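PDB 6SNR: lipid II:glycine glycyltransferase from Staphylococcus aureus, which probably adds the first glycine of the pentaglycine bridge to the lysine of lipid II, using glycyl-tRNA as donor, in building the staphylococcal cell wall. Local coordinates for residues Val242-Ile253 / Ala277-Lys288. Residues are numbered along the deposited sequence; the frame is centred on the assembly and turned at random.
Sequences VNQELNELHAEI and AQNKIAKNEDLK
Val242 spreads its two methyls over the far helix: CG1 rests against the backbone O of Asn284 at 3.5 Å, while CG2 reaches CD2 of Leu287. Beside it, Asn243 accepts a hydrogen bond on OD1 from NZ of Lys288 (2.8 Å), the donor tilted 17° from the carbonyl plane. With CG anti to the backbone N (chi1 -176°) and the rest stretched out, Lys288 runs roughly perpendicular to the Asn243 side chain. Glu245 OE1 lies 3.4 Å from Asn284 OD1, acceptor to acceptor and not hydrogen-bonded, carboxylate and amide planes nearly perpendicular. Asn284, a polar knob among Val242, Glu245, Leu246 and Leu249, gives a weak bond from ND2 to Lys280 O, one turn back. Leu246 and Asn284 lie side by side, pointing opposite ways, with Leu246 CD2 3.6 Å from Asn284 CB; Leu246 CD1 touches OE1 of Glu285, whose OE2 is salt-bridged to Arg289. Leu249 is a knob among Ala277, Lys280, Ile281 and Asn284, its CB 3.6 Å from Ile281 CG1. Ile281 in turn fills a hole between Leu246, Leu249, His250 and Ile253, and its CD1 makes a CH-pi contact over the centre of the His250 ring. A water links Glu252 OE1 to Lys280 NZ, and Ile253 closes the row, CG1 against Ala277 CB at 3.7 Å. The axes of 242-253 and 277-288 approach to 9.6 Å, N-to-C directions 162° apart: knobs-into-holes packing of the antiparallel coiled-coil arm projecting from this FemABX-family transferase's globular body.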
ATOM      1  N   VAL A 242      16.594 -26.075 -12.250  1.00 26.73           N
ATOM      2  CA  VAL A 242      16.940 -26.554 -13.600  1.00 25.38           C
ATOM      3  C   VAL A 242      17.409 -28.007 -13.519  1.00 25.62           C
ATOM      4  O   VAL A 242      16.997 -28.822 -14.319  1.00 25.71           O
ATOM      5  CB  VAL A 242      17.979 -25.646 -14.290  1.00 26.56           C
ATOM      6  CG1 VAL A 242      18.496 -26.292 -15.593  1.00 26.64           C
ATOM      7  CG2 VAL A 242      17.379 -24.286 -14.584  1.00 28.19           C
ATOM      8  N   ASN A 243      18.214 -28.332 -12.521  1.00 25.42           N
ATOM      9  CA  ASN A 243      18.701 -29.702 -12.342  1.00 28.21           C
ATOM     10  C   ASN A 243      17.550 -30.678 -12.162  1.00 29.01           C
ATOM     11  O   ASN A 243      17.559 -31.792 -12.702  1.00 27.67           O
ATOM     12  CB  ASN A 243      19.668 -29.783 -11.165  1.00 28.95           C
ATOM     13  CG  ASN A 243      21.010 -29.169 -11.471  1.00 29.91           C
ATOM     14  OD1 ASN A 243      21.395 -29.072 -12.635  1.00 29.43           O
ATOM     15  ND2 ASN A 243      21.728 -28.721 -10.437  1.00 30.74           N
ATOM     16  N   GLN A 244      16.545 -30.261 -11.393  1.00 31.58           N
ATOM     17  CA  GLN A 244      15.369 -31.093 -11.203  1.00 31.32           C
ATOM     18  C   GLN A 244      14.609 -31.265 -12.511  1.00 29.55           C
ATOM     19  O   GLN A 244      14.193 -32.368 -12.819  1.00 30.61           O
ATOM     20  CB  GLN A 244      14.447 -30.542 -10.082  1.00 38.44           C
ATOM     21  CG  GLN A 244      13.093 -31.244  -9.964  1.00 43.43           C
ATOM     22  CD  GLN A 244      13.160 -32.590  -9.257  1.00 48.14           C
ATOM     23  OE1 GLN A 244      13.382 -32.652  -8.050  1.00 57.33           O
ATOM     24  NE2 GLN A 244      12.949 -33.674 -10.004  1.00 51.94           N
ATOM     25  N   GLU A 245      14.445 -30.189 -13.280  1.00 27.11           N
ATOM     26  CA  GLU A 245      13.767 -30.244 -14.586  1.00 27.95           C
ATOM     27  C   GLU A 245      14.530 -31.181 -15.515  1.00 27.39           C
ATOM     28  O   GLU A 245      13.908 -31.979 -16.218  1.00 24.20           O
ATOM     29  CB  GLU A 245      13.607 -28.848 -15.226  1.00 31.74           C
ATOM     30  CG  GLU A 245      12.531 -27.975 -14.563  1.00 38.01           C
ATOM     31  CD  GLU A 245      12.417 -26.559 -15.138  1.00 42.77           C
ATOM     32  OE1 GLU A 245      12.801 -26.341 -16.307  1.00 47.37           O
ATOM     33  OE2 GLU A 245      11.919 -25.646 -14.419  1.00 46.83           O
ATOM     34  N   LEU A 246      15.859 -31.112 -15.495  1.00 26.60           N
ATOM     35  CA  LEU A 246      16.674 -32.034 -16.328  1.00 25.40           C
ATOM     36  C   LEU A 246      16.424 -33.486 -15.939  1.00 26.98           C
ATOM     37  O   LEU A 246      16.293 -34.348 -16.793  1.00 25.02           O
ATOM     38  CB  LEU A 246      18.153 -31.730 -16.208  1.00 25.32           C
ATOM     39  CG  LEU A 246      18.588 -30.411 -16.862  1.00 25.29           C
ATOM     40  CD1 LEU A 246      19.987 -30.018 -16.414  1.00 27.83           C
ATOM     41  CD2 LEU A 246      18.469 -30.508 -18.386  1.00 26.01           C
ATOM     42  N   ASN A 247      16.336 -33.756 -14.644  1.00 28.61           N
ATOM     43  CA  ASN A 247      16.036 -35.126 -14.202  1.00 29.80           C
ATOM     44  C   ASN A 247      14.676 -35.571 -14.681  1.00 30.02           C
ATOM     45  O   ASN A 247      14.533 -36.690 -15.182  1.00 28.63           O
ATOM     46  CB  ASN A 247      16.162 -35.267 -12.681  1.00 30.05           C
ATOM     47  CG  ASN A 247      17.573 -34.998 -12.190  1.00 34.24           C
ATOM     48  OD1 ASN A 247      18.545 -35.155 -12.928  1.00 36.24           O
ATOM     49  ND2 ASN A 247      17.694 -34.594 -10.927  1.00 38.14           N
ATOM     50  N   GLU A 248      13.676 -34.694 -14.569  1.00 29.33           N
ATOM     51  CA  GLU A 248      12.325 -35.030 -15.006  1.00 28.77           C
ATOM     52  C   GLU A 248      12.277 -35.265 -16.534  1.00 27.61           C
ATOM     53  O   GLU A 248      11.572 -36.157 -16.999  1.00 28.43           O
ATOM     54  CB  GLU A 248      11.332 -33.942 -14.579  1.00 31.97           C
ATOM     55  CG  GLU A 248      11.139 -33.884 -13.062  1.00 34.89           C
ATOM     56  CD  GLU A 248      10.321 -32.703 -12.576  1.00 36.88           C
ATOM     57  OE1 GLU A 248      10.051 -31.755 -13.350  1.00 40.48           O
ATOM     58  OE2 GLU A 248       9.987 -32.699 -11.372  1.00 41.59           O
ATOM     59  N   LEU A 249      13.040 -34.481 -17.307  1.00 24.04           N
ATOM     60  CA  LEU A 249      13.022 -34.633 -18.766  1.00 22.68           C
ATOM     61  C   LEU A 249      13.680 -35.965 -19.189  1.00 21.98           C
ATOM     62  O   LEU A 249      13.198 -36.639 -20.101  1.00 23.36           O
ATOM     63  CB  LEU A 249      13.729 -33.443 -19.435  1.00 24.67           C
ATOM     64  CG  LEU A 249      12.885 -32.167 -19.430  1.00 24.92           C
ATOM     65  CD1 LEU A 249      13.783 -30.950 -19.604  1.00 26.27           C
ATOM     66  CD2 LEU A 249      11.837 -32.216 -20.523  1.00 27.12           C
ATOM     67  N   HIS A 250      14.748 -36.343 -18.519  1.00 23.61           N
ATOM     68  CA  HIS A 250      15.372 -37.630 -18.806  1.00 26.21           C
ATOM     69  C   HIS A 250      14.420 -38.764 -18.454  1.00 24.99           C
ATOM     70  O   HIS A 250      14.343 -39.747 -19.166  1.00 25.35           O
ATOM     71  CB  HIS A 250      16.705 -37.760 -18.077  1.00 26.22           C
ATOM     72  CG  HIS A 250      17.830 -37.059 -18.767  1.00 26.32           C
ATOM     73  ND1 HIS A 250      18.327 -37.475 -19.980  1.00 27.14           N
ATOM     74  CD2 HIS A 250      18.562 -35.976 -18.412  1.00 29.32           C
ATOM     75  CE1 HIS A 250      19.317 -36.684 -20.340  1.00 27.22           C
ATOM     76  NE2 HIS A 250      19.467 -35.748 -19.422  1.00 27.29           N
ATOM     77  N   ALA A 251      13.648 -38.594 -17.385  1.00 27.52           N
ATOM     78  CA  ALA A 251      12.658 -39.624 -17.017  1.00 29.52           C
ATOM     79  C   ALA A 251      11.494 -39.721 -18.013  1.00 29.21           C
ATOM     80  O   ALA A 251      11.014 -40.830 -18.271  1.00 31.31           O
ATOM     81  CB  ALA A 251      12.149 -39.415 -15.596  1.00 30.04           C
ATOM     82  N   GLU A 252      11.037 -38.584 -18.560  1.00 28.70           N
ATOM     83  CA  GLU A 252      10.064 -38.591 -19.646  1.00 29.80           C
ATOM     84  C   GLU A 252      10.609 -39.376 -20.835  1.00 27.61           C
ATOM     85  O   GLU A 252       9.892 -40.162 -21.446  1.00 27.71           O
ATOM     86  CB  GLU A 252       9.720 -37.169 -20.120  1.00 35.69           C
ATOM     87  CG  GLU A 252       8.866 -36.320 -19.191  1.00 41.22           C
ATOM     88  CD  GLU A 252       8.779 -34.870 -19.674  1.00 47.63           C
ATOM     89  OE1 GLU A 252       8.817 -34.649 -20.912  1.00 51.00           O
ATOM     90  OE2 GLU A 252       8.690 -33.946 -18.822  1.00 53.50           O
ATOM     91  N   ILE A 253      11.872 -39.118 -21.189  1.00 25.64           N
ATOM     92  CA  ILE A 253      12.466 -39.768 -22.339  1.00 22.69           C
ATOM     93  C   ILE A 253      12.517 -41.277 -22.098  1.00 24.36           C
ATOM     94  O   ILE A 253      12.183 -42.051 -22.998  1.00 25.26           O
ATOM     95  CB  ILE A 253      13.850 -39.207 -22.679  1.00 22.38           C
ATOM     96  CG1 ILE A 253      13.684 -37.816 -23.269  1.00 21.11           C
ATOM     97  CG2 ILE A 253      14.547 -40.070 -23.719  1.00 22.06           C
ATOM     98  CD1 ILE A 253      14.959 -36.994 -23.419  1.00 22.62           C
ATOM     99  N   ALA A 277      11.690 -33.334 -25.859  1.00 21.37           N
ATOM    100  CA  ALA A 277      12.346 -33.335 -24.583  1.00 19.61           C
ATOM    101  C   ALA A 277      13.886 -33.128 -24.686  1.00 18.95           C
ATOM    102  O   ALA A 277      14.485 -32.441 -23.893  1.00 18.91           O
ATOM    103  CB  ALA A 277      12.019 -34.606 -23.821  1.00 18.92           C
ATOM    104  N   GLN A 278      14.495 -33.711 -25.706  1.00 20.18           N
ATOM    105  CA  GLN A 278      15.922 -33.489 -25.971  1.00 21.16           C
ATOM    106  C   GLN A 278      16.214 -31.989 -26.192  1.00 21.24           C
ATOM    107  O   GLN A 278      17.218 -31.461 -25.718  1.00 20.74           O
ATOM    108  CB  GLN A 278      16.380 -34.237 -27.224  1.00 22.42           C
ATOM    109  CG  GLN A 278      16.453 -35.756 -27.060  1.00 22.99           C
ATOM    110  CD  GLN A 278      16.677 -36.561 -28.362  1.00 24.83           C
ATOM    111  OE1 GLN A 278      16.700 -36.033 -29.512  1.00 29.50           O
ATOM    112  NE2 GLN A 278      16.870 -37.851 -28.181  1.00 27.95           N
ATOM    113  N   ASN A 279      15.373 -31.362 -26.998  1.00 21.92           N
ATOM    114  CA  ASN A 279      15.486 -29.902 -27.249  1.00 22.20           C
ATOM    115  C   ASN A 279      15.387 -29.101 -25.950  1.00 22.59           C
ATOM    116  O   ASN A 279      16.189 -28.196 -25.709  1.00 23.29           O
ATOM    117  CB  ASN A 279      14.453 -29.439 -28.272  1.00 24.40           C
ATOM    118  CG  ASN A 279      14.722 -29.979 -29.682  1.00 28.63           C
ATOM    119  OD1 ASN A 279      15.855 -30.379 -30.016  1.00 34.27           O
ATOM    120  ND2 ASN A 279      13.686 -29.998 -30.515  1.00 33.44           N
ATOM    121  N   LYS A 280      14.420 -29.459 -25.103  1.00 20.81           N
ATOM    122  CA  LYS A 280      14.293 -28.814 -23.818  1.00 23.45           C
ATOM    123  C   LYS A 280      15.500 -29.033 -22.921  1.00 22.05           C
ATOM    124  O   LYS A 280      15.936 -28.121 -22.232  1.00 21.87           O
ATOM    125  CB  LYS A 280      12.999 -29.193 -23.103  1.00 24.37           C
ATOM    126  CG  LYS A 280      11.724 -28.802 -23.825  1.00 28.97           C
ATOM    127  CD  LYS A 280      10.513 -29.193 -22.968  1.00 31.68           C
ATOM    128  CE  LYS A 280       9.214 -29.185 -23.741  1.00 34.44           C
ATOM    129  NZ  LYS A 280       8.101 -29.580 -22.831  1.00 36.84           N
ATOM    130  N   ILE A 281      16.082 -30.231 -22.950  1.00 20.14           N
ATOM    131  CA  ILE A 281      17.257 -30.507 -22.178  1.00 19.57           C
ATOM    132  C   ILE A 281      18.436 -29.588 -22.599  1.00 19.45           C
ATOM    133  O   ILE A 281      19.145 -29.008 -21.763  1.00 18.26           O
ATOM    134  CB  ILE A 281      17.637 -32.006 -22.343  1.00 20.36           C
ATOM    135  CG1 ILE A 281      16.673 -32.833 -21.472  1.00 21.51           C
ATOM    136  CG2 ILE A 281      19.063 -32.224 -21.890  1.00 20.30           C
ATOM    137  CD1 ILE A 281      16.734 -34.346 -21.680  1.00 23.05           C
ATOM    138  N   ALA A 282      18.650 -29.501 -23.905  1.00 20.20           N
ATOM    139  CA  ALA A 282      19.742 -28.650 -24.416  1.00 20.54           C
ATOM    140  C   ALA A 282      19.550 -27.201 -23.947  1.00 19.31           C
ATOM    141  O   ALA A 282      20.512 -26.560 -23.536  1.00 20.41           O
ATOM    142  CB  ALA A 282      19.801 -28.719 -25.910  1.00 19.98           C
ATOM    143  N   LYS A 283      18.319 -26.700 -24.027  1.00 20.70           N
ATOM    144  CA  LYS A 283      18.002 -25.328 -23.624  1.00 22.14           C
ATOM    145  C   LYS A 283      18.216 -25.123 -22.139  1.00 21.06           C
ATOM    146  O   LYS A 283      18.721 -24.094 -21.697  1.00 20.92           O
ATOM    147  CB  LYS A 283      16.568 -24.974 -23.998  1.00 23.91           C
ATOM    148  CG  LYS A 283      16.379 -24.738 -25.493  1.00 27.92           C
ATOM    149  CD  LYS A 283      14.938 -24.378 -25.820  1.00 33.06           C
ATOM    150  CE  LYS A 283      14.779 -23.998 -27.274  1.00 36.87           C
ATOM    151  NZ  LYS A 283      14.969 -22.528 -27.411  1.00 41.10           N
ATOM    152  N   ASN A 284      17.789 -26.096 -21.354  1.00 20.16           N
ATOM    153  CA  ASN A 284      18.030 -26.029 -19.915  1.00 20.37           C
ATOM    154  C   ASN A 284      19.490 -26.006 -19.552  1.00 19.63           C
ATOM    155  O   ASN A 284      19.940 -25.290 -18.637  1.00 21.57           O
ATOM    156  CB  ASN A 284      17.301 -27.176 -19.211  1.00 21.81           C
ATOM    157  CG  ASN A 284      15.875 -26.806 -18.858  1.00 26.91           C
ATOM    158  OD1 ASN A 284      15.677 -25.920 -18.037  1.00 33.48           O
ATOM    159  ND2 ASN A 284      14.894 -27.464 -19.458  1.00 29.54           N
ATOM    160  N   GLU A 285      20.302 -26.763 -20.310  1.00 19.50           N
ATOM    161  CA  GLU A 285      21.725 -26.713 -20.045  1.00 19.78           C
ATOM    162  C   GLU A 285      22.359 -25.331 -20.347  1.00 19.84           C
ATOM    163  O   GLU A 285      23.237 -24.869 -19.619  1.00 21.88           O
ATOM    164  CB  GLU A 285      22.456 -27.896 -20.732  1.00 21.67           C
ATOM    165  CG  GLU A 285      23.891 -28.035 -20.213  1.00 23.60           C
ATOM    166  CD  GLU A 285      24.036 -28.786 -18.891  1.00 25.46           C
ATOM    167  OE1 GLU A 285      23.019 -29.249 -18.327  1.00 27.59           O
ATOM    168  OE2 GLU A 285      25.183 -28.883 -18.383  1.00 27.01           O
ATOM    169  N   ASP A 286      21.902 -24.694 -21.412  1.00 19.18           N
ATOM    170  CA  ASP A 286      22.338 -23.375 -21.782  1.00 19.98           C
ATOM    171  C   ASP A 286      21.947 -22.398 -20.653  1.00 23.00           C
ATOM    172  O   ASP A 286      22.743 -21.542 -20.264  1.00 22.70           O
ATOM    173  CB  ASP A 286      21.671 -22.894 -23.064  1.00 21.92           C
ATOM    174  CG  ASP A 286      22.177 -23.603 -24.320  1.00 22.94           C
ATOM    175  OD1 ASP A 286      23.269 -24.192 -24.304  1.00 23.53           O
ATOM    176  OD2 ASP A 286      21.457 -23.509 -25.325  1.00 23.03           O
ATOM    177  N   LEU A 287      20.743 -22.559 -20.131  1.00 22.47           N
ATOM    178  CA  LEU A 287      20.286 -21.680 -19.023  1.00 23.72           C
ATOM    179  C   LEU A 287      21.136 -21.876 -17.775  1.00 23.61           C
ATOM    180  O   LEU A 287      21.458 -20.925 -17.077  1.00 23.06           O
ATOM    181  CB  LEU A 287      18.819 -21.950 -18.687  1.00 23.96           C
ATOM    182  CG  LEU A 287      18.188 -21.204 -17.503  1.00 26.19           C
ATOM    183  CD1 LEU A 287      18.327 -19.719 -17.746  1.00 27.89           C
ATOM    184  CD2 LEU A 287      16.736 -21.625 -17.389  1.00 26.47           C
ATOM    185  N   LYS A 288      21.505 -23.114 -17.485  1.00 23.33           N
ATOM    186  CA  LYS A 288      22.332 -23.423 -16.334  1.00 23.17           C
ATOM    187  C   LYS A 288      23.651 -22.657 -16.442  1.00 23.44           C
ATOM    188  O   LYS A 288      24.090 -22.010 -15.489  1.00 23.77           O
ATOM    189  CB  LYS A 288      22.579 -24.923 -16.229  1.00 25.17           C
ATOM    190  CG  LYS A 288      23.349 -25.344 -15.011  1.00 25.67           C
ATOM    191  CD  LYS A 288      23.138 -26.835 -14.731  1.00 26.31           C
ATOM    192  CE  LYS A 288      24.220 -27.359 -13.794  1.00 27.34           C
ATOM    193  NZ  LYS A 288      24.055 -28.810 -13.556  1.00 28.35           N
TER
HETATM  194  O   HOH W   1       9.113 -32.440 -22.938  1.00 35.93           O